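Local coordinates for protein Two-component system response regulator (Bacteroides fragilis, PDB 2QR3) that probably receives a phosphoryl signal through its N-terminal receiver domain, the part described here, and is thought to regulate transcription as an ATP- and DNA-binding response regulator, at residues Gly14-Val19 / Val30-Ser35; Lys24-Lys29 / Lys115-Leu120; Arg97-Lys100 / Asp105-Val108. All coordinates share one frame; numbering follows the deposited sequence.

Contact 1. Residues Gly14-Val19 / Val30-Ser35; sequences GVLTAV and VITLSS
Leu16 and Thr32 carry the meeting of helix 13-23 with the edge strand 29-33, and they illustrate how a branched side chain can contribute to seating a helix on a parallel sheet. Both side chains start out toward the opposing segment but run antiparallel past one another, so that Leu16 lies alongside Thr32 over much of its length. Its CB is 4.0 Å from Thr32 CB, and its CD2 methyl presses closer to the same carbon, Leu16 CD2 to Thr32 CB being 3.8 Å.

Leucine is extended here. With CG anti to the carbonyl carbon (chi1 -63°) and CD1 continuing the extended zigzag (chi2 -180°), the two branches part company: CD2 stays over Thr32, while CD1 travels on to the end of the strand. There Leu16 CD1 reaches Ser34 OG at 3.5 Å and Leu33 O at 3.9 Å, both without hydrogen bonding. Thr32 presents carbon rather than oxygen, its CG2 lying 4.0 Å from both Leu16 CD2 and the backbone Leu16 O. Ser34 OG, although it grazes a methyl, is hydrogen-bonded to Asp10 O, in the loop that follows strand 5-9.

The helix and strand here belong to the right-handed beta-alpha-beta unit that opens a CheY-like receiver domain. Strand 5-9, which comes before the helix in the chain and pairs with strand 29-33 in the sheet, contributes Ile8, which Leu16 also touches. No hydrogen bond joins the two segments. Cohesion across them is therefore dispersive and hydrophobic, with the one hydroxyl that touches Leu16 CD1 paid for by a backbone carbonyl elsewhere.

Contact 2. Residues Lys24-Lys29 / Lys115-Leu120; sequences KNHFSK and KLLETL
His26 lays one face of its imidazole against the forked end of Leu117, a CH-pi contact between the loop before strand 29-33 and helix 113-124. Leu117 can be followed outward. From CB, the chain leaves with CG anti to the backbone N (chi1 175°), which carries both methyls across to the loop. CD1 sits over the CG end of that imidazole face, 3.7 Å from His26 CG, and on its other flank approaches Phe27 CE2 at 4.5 Å. CD2 goes further out along the same face, toward NE2 and CE1: Leu117 CD2 is 3.3 Å from His26 NE2 and 3.5 Å from the ring centroid, only 21° off the normal. The methyl is thus over the face but shifted toward the rim, and the two side chains run roughly perpendicular.

Phe27 adds a second, looser touch. Its CZ meets Leu120 CB at 4.2 Å, obliquely to the ring, and the same phenyl also packs on Ile6 of strand 5-9. Leu117 and Leu120 both rest on Leu23 as well, so this surface of helix 113-124 is shared between helix 13-23 and the loop that follows it.

Within receiver domains the last helix packs beside the first, and here the loop extends that pairing. A polar ring meets the leucine through its pi face, so the contact is dispersive although one partner is a histidine.

Contact 3. Residues Arg97-Lys100 / Asp105-Val108; sequences RGIK and DFVV
Ile99 meets the edge of the Phe106 ring near the end of helix 92-100, where the chain is about to turn back into strand 105-109. The tight part of the contact is small and centres on one branch of the isoleucine. Its CG1 lies near the plane of the phenyl ring, 3.6 Å from Phe106 CD1 and 3.9 Å from Phe106 CE1, so the aliphatic carbon faces ring hydrogens rather than the pi cloud. Beyond it, Ile99 CD1 reaches the strand backbone, 3.7 Å from Asp105 CA. Phe106 adopts the less roomy rotamer, with CG between the backbone N and the carbonyl carbon (chi1 68°), and this turns its ring toward the helix, where Ala95 and Val96 also receive it.

The other side is looser. Ile99 is largely solvent-exposed, and Asp105 turns its CA–CB bond away from the helix, so the helix meets its main chain instead of its carboxylate. That carboxylate folds back on its own strand: Phe106 N donates to Asp105 OD1 at 2.9 Å, a bent bond of 142° that arrives on the anti side and 26° out of the carboxylate plane.

These elements close the last beta-alpha-beta unit of the receiver fold, strand 83-88 to helix 92-100 to strand 105-109, at an outermost strand of the sheet. While one carboxylate oxygen of Asp105 accepts from the next backbone amide, contact across the two segments is made by carbon atoms, the isoleucine resting on a ring edge and on the main chain beside it.

How the contacts relate
From the N terminus, contact 1 closes first, when strand 29-33 returns beside helix 13-23 in the opening beta-alpha-beta unit. Contact 2 starts between its two segments, in the loop 24-29, and closes only at helix 113-124, so the two cross along the chain; they touch where Val30 meets Lys24 and Val19 meets Leu116. Contact 3 opens and closes within that long excursion, finishing the last beta-alpha-beta unit just before helix 113-124. Thr119 and Leu116 of this helix pack on Asp105 and Val107, linking contact 2 to contact 3. Contacts 1 and 3 do not touch, but hold helices to the two outermost strands of one sheet.

Contact 1. Residues Gly14-Val19 / Val30-Ser35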
loop_
_atom_site.group_PDB
_atom_site.type_symbol
_atom_site.label_atom_id
_atom_site.label_comp_id
_atom_site.label_asym_id
_atom_site.label_seq_id
_atom_site.Cartn_x
_atom_site.Cartn_y
_atom_site.Cartn_z
ATOM N N GLY A 14 1.047 -12.236 -8.578
ATOM C CA GLY A 14 -0.384 -12.469 -8.860
ATOM C C GLY A 14 -1.249 -11.452 -8.153
ATOM O O GLY A 14 -2.290 -11.038 -8.659
ATOM N N VAL A 15 -0.803 -11.044 -6.963
ATOM C CA VAL A 15 -1.557 -10.029 -6.193
ATOM C C VAL A 15 -1.477 -8.725 -6.971
ATOM O O VAL A 15 -2.498 -8.045 -7.185
ATOM C CB VAL A 15 -1.001 -9.904 -4.753
ATOM C CG1 VAL A 15 -1.508 -8.625 -4.043
ATOM C CG2 VAL A 15 -1.358 -11.154 -3.936
ATOM N N LEU A 16 -0.280 -8.408 -7.470
ATOM C CA LEU A 16 -0.104 -7.209 -8.304
ATOM C C LEU A 16 -0.987 -7.236 -9.551
ATOM O O LEU A 16 -1.658 -6.257 -9.862
ATOM C CB LEU A 16 1.364 -7.072 -8.711
ATOM C CG LEU A 16 2.332 -6.879 -7.538
ATOM C CD1 LEU A 16 3.735 -6.752 -8.105
ATOM C CD2 LEU A 16 1.904 -5.615 -6.737
ATOM N N THR A 17 -0.999 -8.363 -10.253
ATOM C CA THR A 17 -1.898 -8.534 -11.399
ATOM C C THR A 17 -3.357 -8.267 -11.003
ATOM O O THR A 17 -4.054 -7.506 -11.683
ATOM C CB THR A 17 -1.724 -9.951 -12.025
ATOM O OG1 THR A 17 -0.377 -10.096 -12.503
ATOM C CG2 THR A 17 -2.693 -10.213 -13.183
ATOM N N ALA A 18 -3.805 -8.872 -9.905
ATOM C CA ALA A 18 -5.207 -8.746 -9.492
ATOM C C ALA A 18 -5.524 -7.316 -9.088
ATOM O O ALA A 18 -6.554 -6.781 -9.430
ATOM C CB ALA A 18 -5.519 -9.687 -8.348
ATOM N N VAL A 19 -4.645 -6.694 -8.312
ATOM C CA VAL A 19 -4.999 -5.394 -7.753
ATOM C C VAL A 19 -4.985 -4.339 -8.851
ATOM O O VAL A 19 -5.842 -3.434 -8.868
ATOM C CB VAL A 19 -4.069 -5.037 -6.560
ATOM C CG1 VAL A 19 -4.328 -3.605 -6.085
ATOM C CG2 VAL A 19 -4.296 -6.021 -5.421
ATOM N N VAL A 30 -1.756 3.247 -11.887
ATOM C CA VAL A 30 -1.516 2.205 -10.910
ATOM C C VAL A 30 -0.112 1.678 -11.181
ATOM O O VAL A 30 0.130 1.080 -12.232
ATOM C CB VAL A 30 -2.549 1.081 -11.025
ATOM C CG1 VAL A 30 -2.226 -0.006 -10.030
ATOM C CG2 VAL A 30 -3.977 1.605 -10.761
ATOM N N ILE A 31 0.793 1.899 -10.235
ATOM C CA ILE A 31 2.158 1.411 -10.339
ATOM C C ILE A 31 2.316 0.202 -9.417
ATOM O O ILE A 31 2.010 0.288 -8.227
ATOM C CB ILE A 31 3.156 2.505 -9.955
ATOM C CG1 ILE A 31 3.044 3.656 -10.957
ATOM C CG2 ILE A 31 4.565 1.926 -9.909
ATOM C CD1 ILE A 31 3.865 4.885 -10.616
ATOM N N THR A 32 2.774 -0.918 -9.965
ATOM C CA THR A 32 3.005 -2.117 -9.151
ATOM C C THR A 32 4.485 -2.423 -9.165
ATOM O O THR A 32 5.154 -2.262 -10.211
ATOM C CB THR A 32 2.227 -3.341 -9.704
ATOM O OG1 THR A 32 2.616 -3.580 -11.072
ATOM C CG2 THR A 32 0.711 -3.084 -9.632
ATOM N N LEU A 33 5.017 -2.858 -8.032
ATOM C CA LEU A 33 6.458 -3.193 -7.965
ATOM C C LEU A 33 6.762 -4.171 -6.841
ATOM O O LEU A 33 5.941 -4.350 -5.958
ATOM C CB LEU A 33 7.291 -1.920 -7.793
ATOM C CG LEU A 33 6.960 -1.014 -6.614
ATOM C CD1 LEU A 33 7.795 -1.430 -5.385
ATOM C CD2 LEU A 33 7.303 0.422 -7.005
ATOM N N SER A 34 7.943 -4.790 -6.885
ATOM C CA SER A 34 8.371 -5.712 -5.844
ATOM C C SER A 34 9.818 -5.412 -5.402
ATOM O O SER A 34 10.431 -6.186 -4.658
ATOM C CB SER A 34 8.269 -7.147 -6.390
ATOM O OG SER A 34 6.936 -7.414 -6.830
ATOM N N SER A 35 10.349 -4.275 -5.840
ATOM C CA SER A 35 11.741 -3.906 -5.582
ATOM C C SER A 35 11.891 -2.666 -4.695
ATOM O O SER A 35 11.337 -1.635 -5.023
ATOM C CB SER A 35 12.428 -3.624 -6.934
ATOM O OG SER A 35 13.562 -2.785 -6.748
#

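Contact 2. Residues Lys24-Lys29 / Lys115-Leu120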
loop_
_atom_site.group_PDB
_atom_site.type_symbol
_atom_site.label_atom_id
_atom_site.label_comp_id
_atom_site.label_asym_id
_atom_site.label_seq_id
_atom_site.Cartn_x
_atom_site.Cartn_y
_atom_site.Cartn_z
ATOM N N LYS A 24 -7.301 -0.121 -11.768
ATOM C CA LYS A 24 -7.015 0.504 -13.094
ATOM C C LYS A 24 -8.004 1.612 -13.464
ATOM O O LYS A 24 -7.657 2.590 -14.134
ATOM C CB LYS A 24 -7.171 -0.566 -14.204
ATOM C CG LYS A 24 -5.941 -1.172 -14.830
ATOM C CD LYS A 24 -6.402 -2.155 -15.958
ATOM C CE LYS A 24 -5.231 -2.736 -16.781
ATOM N NZ LYS A 24 -4.831 -4.118 -16.346
ATOM N N ASN A 25 -9.258 1.433 -13.073
ATOM C CA ASN A 25 -10.300 2.318 -13.580
ATOM C C ASN A 25 -10.790 3.346 -12.592
ATOM O O ASN A 25 -11.776 4.063 -12.848
ATOM C CB ASN A 25 -11.444 1.503 -14.184
ATOM C CG ASN A 25 -11.348 1.460 -15.674
ATOM O OD1 ASN A 25 -10.830 0.492 -16.240
ATOM N ND2 ASN A 25 -11.748 2.555 -16.324
ATOM N N HIS A 26 -10.081 3.429 -11.470
ATOM C CA HIS A 26 -10.368 4.410 -10.445
ATOM C C HIS A 26 -9.252 5.420 -10.317
ATOM O O HIS A 26 -9.500 6.633 -10.318
ATOM C CB HIS A 26 -10.681 3.731 -9.112
ATOM C CG HIS A 26 -12.017 3.070 -9.105
ATOM N ND1 HIS A 26 -12.245 1.863 -9.729
ATOM C CD2 HIS A 26 -13.210 3.475 -8.612
ATOM C CE1 HIS A 26 -13.520 1.537 -9.598
ATOM N NE2 HIS A 26 -14.126 2.498 -8.922
ATOM N N PHE A 27 -8.020 4.934 -10.241
ATOM C CA PHE A 27 -6.869 5.810 -10.109
ATOM C C PHE A 27 -6.348 6.158 -11.485
ATOM O O PHE A 27 -6.488 5.370 -12.422
ATOM C CB PHE A 27 -5.760 5.140 -9.262
ATOM C CG PHE A 27 -6.118 4.992 -7.808
ATOM C CD1 PHE A 27 -5.686 5.918 -6.879
ATOM C CD2 PHE A 27 -6.902 3.923 -7.375
ATOM C CE1 PHE A 27 -6.045 5.776 -5.502
ATOM C CE2 PHE A 27 -7.245 3.780 -6.036
ATOM C CZ PHE A 27 -6.814 4.712 -5.103
ATOM N N SER A 28 -5.726 7.324 -11.609
ATOM C CA SER A 28 -5.156 7.767 -12.893
ATOM C C SER A 28 -4.005 6.882 -13.339
ATOM O O SER A 28 -3.816 6.661 -14.539
ATOM C CB SER A 28 -4.669 9.219 -12.799
ATOM O OG SER A 28 -5.786 10.063 -12.590
ATOM N N LYS A 29 -3.231 6.386 -12.365
ATOM C CA LYS A 29 -2.096 5.520 -12.656
ATOM C C LYS A 29 -1.971 4.507 -11.522
ATOM O O LYS A 29 -2.061 4.878 -10.347
ATOM C CB LYS A 29 -0.835 6.368 -12.698
ATOM C CG LYS A 29 0.389 5.731 -13.314
ATOM C CD LYS A 29 1.428 6.847 -13.462
ATOM C CE LYS A 29 2.617 6.432 -14.297
ATOM N NZ LYS A 29 3.560 7.596 -14.485
ATOM N N LYS A 115 -14.422 -3.582 -0.533
ATOM C CA LYS A 115 -13.731 -3.100 0.664
ATOM C C LYS A 115 -12.299 -2.622 0.359
ATOM O O LYS A 115 -11.856 -1.600 0.881
ATOM C CB LYS A 115 -13.691 -4.188 1.739
ATOM C CG LYS A 115 -13.575 -3.663 3.163
ATOM C CD LYS A 115 -13.615 -4.797 4.224
ATOM C CE LYS A 115 -13.698 -4.222 5.638
ATOM N NZ LYS A 115 -13.760 -5.270 6.728
ATOM N N LEU A 116 -11.584 -3.350 -0.493
ATOM C CA LEU A 116 -10.221 -2.957 -0.852
ATOM C C LEU A 116 -10.251 -1.596 -1.509
ATOM O O LEU A 116 -9.506 -0.703 -1.124
ATOM C CB LEU A 116 -9.575 -4.005 -1.793
ATOM C CG LEU A 116 -8.265 -3.633 -2.453
ATOM C CD1 LEU A 116 -7.134 -3.439 -1.442
ATOM C CD2 LEU A 116 -7.856 -4.682 -3.487
ATOM N N LEU A 117 -11.130 -1.429 -2.489
ATOM C CA LEU A 117 -11.204 -0.159 -3.214
ATOM C C LEU A 117 -11.552 0.965 -2.252
ATOM O O LEU A 117 -10.926 2.035 -2.273
ATOM C CB LEU A 117 -12.219 -0.230 -4.359
ATOM C CG LEU A 117 -12.486 1.069 -5.140
ATOM C CD1 LEU A 117 -11.212 1.706 -5.751
ATOM C CD2 LEU A 117 -13.553 0.774 -6.205
ATOM N N GLU A 118 -12.565 0.713 -1.426
ATOM C CA GLU A 118 -13.085 1.721 -0.512
ATOM C C GLU A 118 -12.069 2.186 0.496
ATOM O O GLU A 118 -11.960 3.389 0.746
ATOM C CB GLU A 118 -14.356 1.232 0.165
ATOM C CG GLU A 118 -15.477 1.129 -0.876
ATOM C CD GLU A 118 -16.866 1.060 -0.276
ATOM O OE1 GLU A 118 -16.996 0.809 0.947
ATOM O OE2 GLU A 118 -17.825 1.249 -1.056
ATOM N N THR A 119 -11.318 1.239 1.058
ATOM C CA THR A 119 -10.225 1.567 2.001
ATOM C C THR A 119 -9.199 2.455 1.332
ATOM O O THR A 119 -8.723 3.409 1.946
ATOM C CB THR A 119 -9.589 0.293 2.578
ATOM O OG1 THR A 119 -10.595 -0.455 3.288
ATOM C CG2 THR A 119 -8.409 0.593 3.514
ATOM N N LEU A 120 -8.867 2.138 0.070
ATOM C CA LEU A 120 -7.806 2.881 -0.632
ATOM C C LEU A 120 -8.308 4.270 -1.022
ATOM O O LEU A 120 -7.608 5.240 -0.843
ATOM C CB LEU A 120 -7.321 2.124 -1.870
ATOM C CG LEU A 120 -6.513 0.882 -1.507
ATOM C CD1 LEU A 120 -6.397 -0.063 -2.756
ATOM C CD2 LEU A 120 -5.128 1.258 -0.919
#

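Contact 3. Residues Arg97-Lys100 / Asp105-Val108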
loop_
_atom_site.group_PDB
_atom_site.type_symbol
_atom_site.label_atom_id
_atom_site.label_comp_id
_atom_site.label_asym_id
_atom_site.label_seq_id
_atom_site.Cartn_x
_atom_site.Cartn_y
_atom_site.Cartn_z
ATOM N N ARG A 97 -0.330 -3.450 15.005
ATOM C CA ARG A 97 0.864 -2.708 15.441
ATOM C C ARG A 97 1.214 -1.625 14.423
ATOM O O ARG A 97 1.604 -0.515 14.805
ATOM C CB ARG A 97 2.039 -3.662 15.654
ATOM C CG ARG A 97 3.320 -2.989 16.087
ATOM C CD ARG A 97 4.339 -4.071 16.395
ATOM N NE ARG A 97 5.682 -3.572 16.143
ATOM C CZ ARG A 97 6.777 -4.325 16.176
ATOM N NH1 ARG A 97 6.689 -5.622 16.473
ATOM N NH2 ARG A 97 7.961 -3.771 15.918
ATOM N N GLY A 98 1.049 -1.938 13.134
ATOM C CA GLY A 98 1.228 -0.923 12.071
ATOM C C GLY A 98 0.388 0.335 12.272
ATOM O O GLY A 98 0.898 1.458 12.120
ATOM N N ILE A 99 -0.900 0.159 12.584
ATOM C CA ILE A 99 -1.795 1.289 12.869
ATOM C C ILE A 99 -1.194 2.101 14.033
ATOM O O ILE A 99 -1.131 3.344 14.017
ATOM C CB ILE A 99 -3.232 0.825 13.247
ATOM C CG1 ILE A 99 -3.863 0.040 12.068
ATOM C CG2 ILE A 99 -4.088 2.032 13.728
ATOM C CD1 ILE A 99 -3.812 0.770 10.705
ATOM N N LYS A 100 -0.781 1.395 15.068
ATOM C CA LYS A 100 -0.158 2.085 16.231
ATOM C C LYS A 100 1.058 2.903 15.813
ATOM O O LYS A 100 1.351 3.958 16.408
ATOM C CB LYS A 100 0.275 1.072 17.282
ATOM C CG LYS A 100 -0.905 0.436 17.984
ATOM C CD LYS A 100 -0.450 -0.747 18.827
ATOM C CE LYS A 100 -1.681 -1.444 19.370
ATOM N NZ LYS A 100 -1.279 -2.558 20.300
ATOM N N ASP A 105 -4.336 2.668 7.417
ATOM C CA ASP A 105 -5.376 1.663 7.479
ATOM C C ASP A 105 -4.739 0.328 7.114
ATOM O O ASP A 105 -3.544 0.270 6.814
ATOM C CB ASP A 105 -6.508 1.965 6.475
ATOM C CG ASP A 105 -7.893 1.536 6.989
ATOM O OD1 ASP A 105 -7.995 0.610 7.833
ATOM O OD2 ASP A 105 -8.891 2.134 6.520
ATOM N N PHE A 106 -5.533 -0.728 7.175
ATOM C CA PHE A 106 -5.093 -2.010 6.609
ATOM C C PHE A 106 -6.240 -2.763 5.968
ATOM O O PHE A 106 -7.429 -2.513 6.271
ATOM C CB PHE A 106 -4.301 -2.877 7.625
ATOM C CG PHE A 106 -5.122 -3.405 8.798
ATOM C CD1 PHE A 106 -4.984 -2.796 10.068
ATOM C CD2 PHE A 106 -5.922 -4.525 8.683
ATOM C CE1 PHE A 106 -5.678 -3.282 11.187
ATOM C CE2 PHE A 106 -6.649 -5.025 9.802
ATOM C CZ PHE A 106 -6.526 -4.375 11.053
ATOM N N VAL A 107 -5.882 -3.654 5.042
ATOM C CA VAL A 107 -6.831 -4.495 4.322
ATOM C C VAL A 107 -6.318 -5.924 4.489
ATOM O O VAL A 107 -5.146 -6.174 4.346
ATOM C CB VAL A 107 -6.860 -4.147 2.805
ATOM C CG1 VAL A 107 -7.884 -5.067 2.052
ATOM C CG2 VAL A 107 -7.215 -2.669 2.610
ATOM N N VAL A 108 -7.199 -6.850 4.845
ATOM C CA VAL A 108 -6.754 -8.229 5.088
ATOM C C VAL A 108 -6.879 -9.023 3.791
ATOM O O VAL A 108 -7.766 -8.743 2.993
ATOM C CB VAL A 108 -7.575 -8.880 6.212
ATOM C CG1 VAL A 108 -7.148 -10.310 6.403
ATOM C CG2 VAL A 108 -7.358 -8.126 7.537
#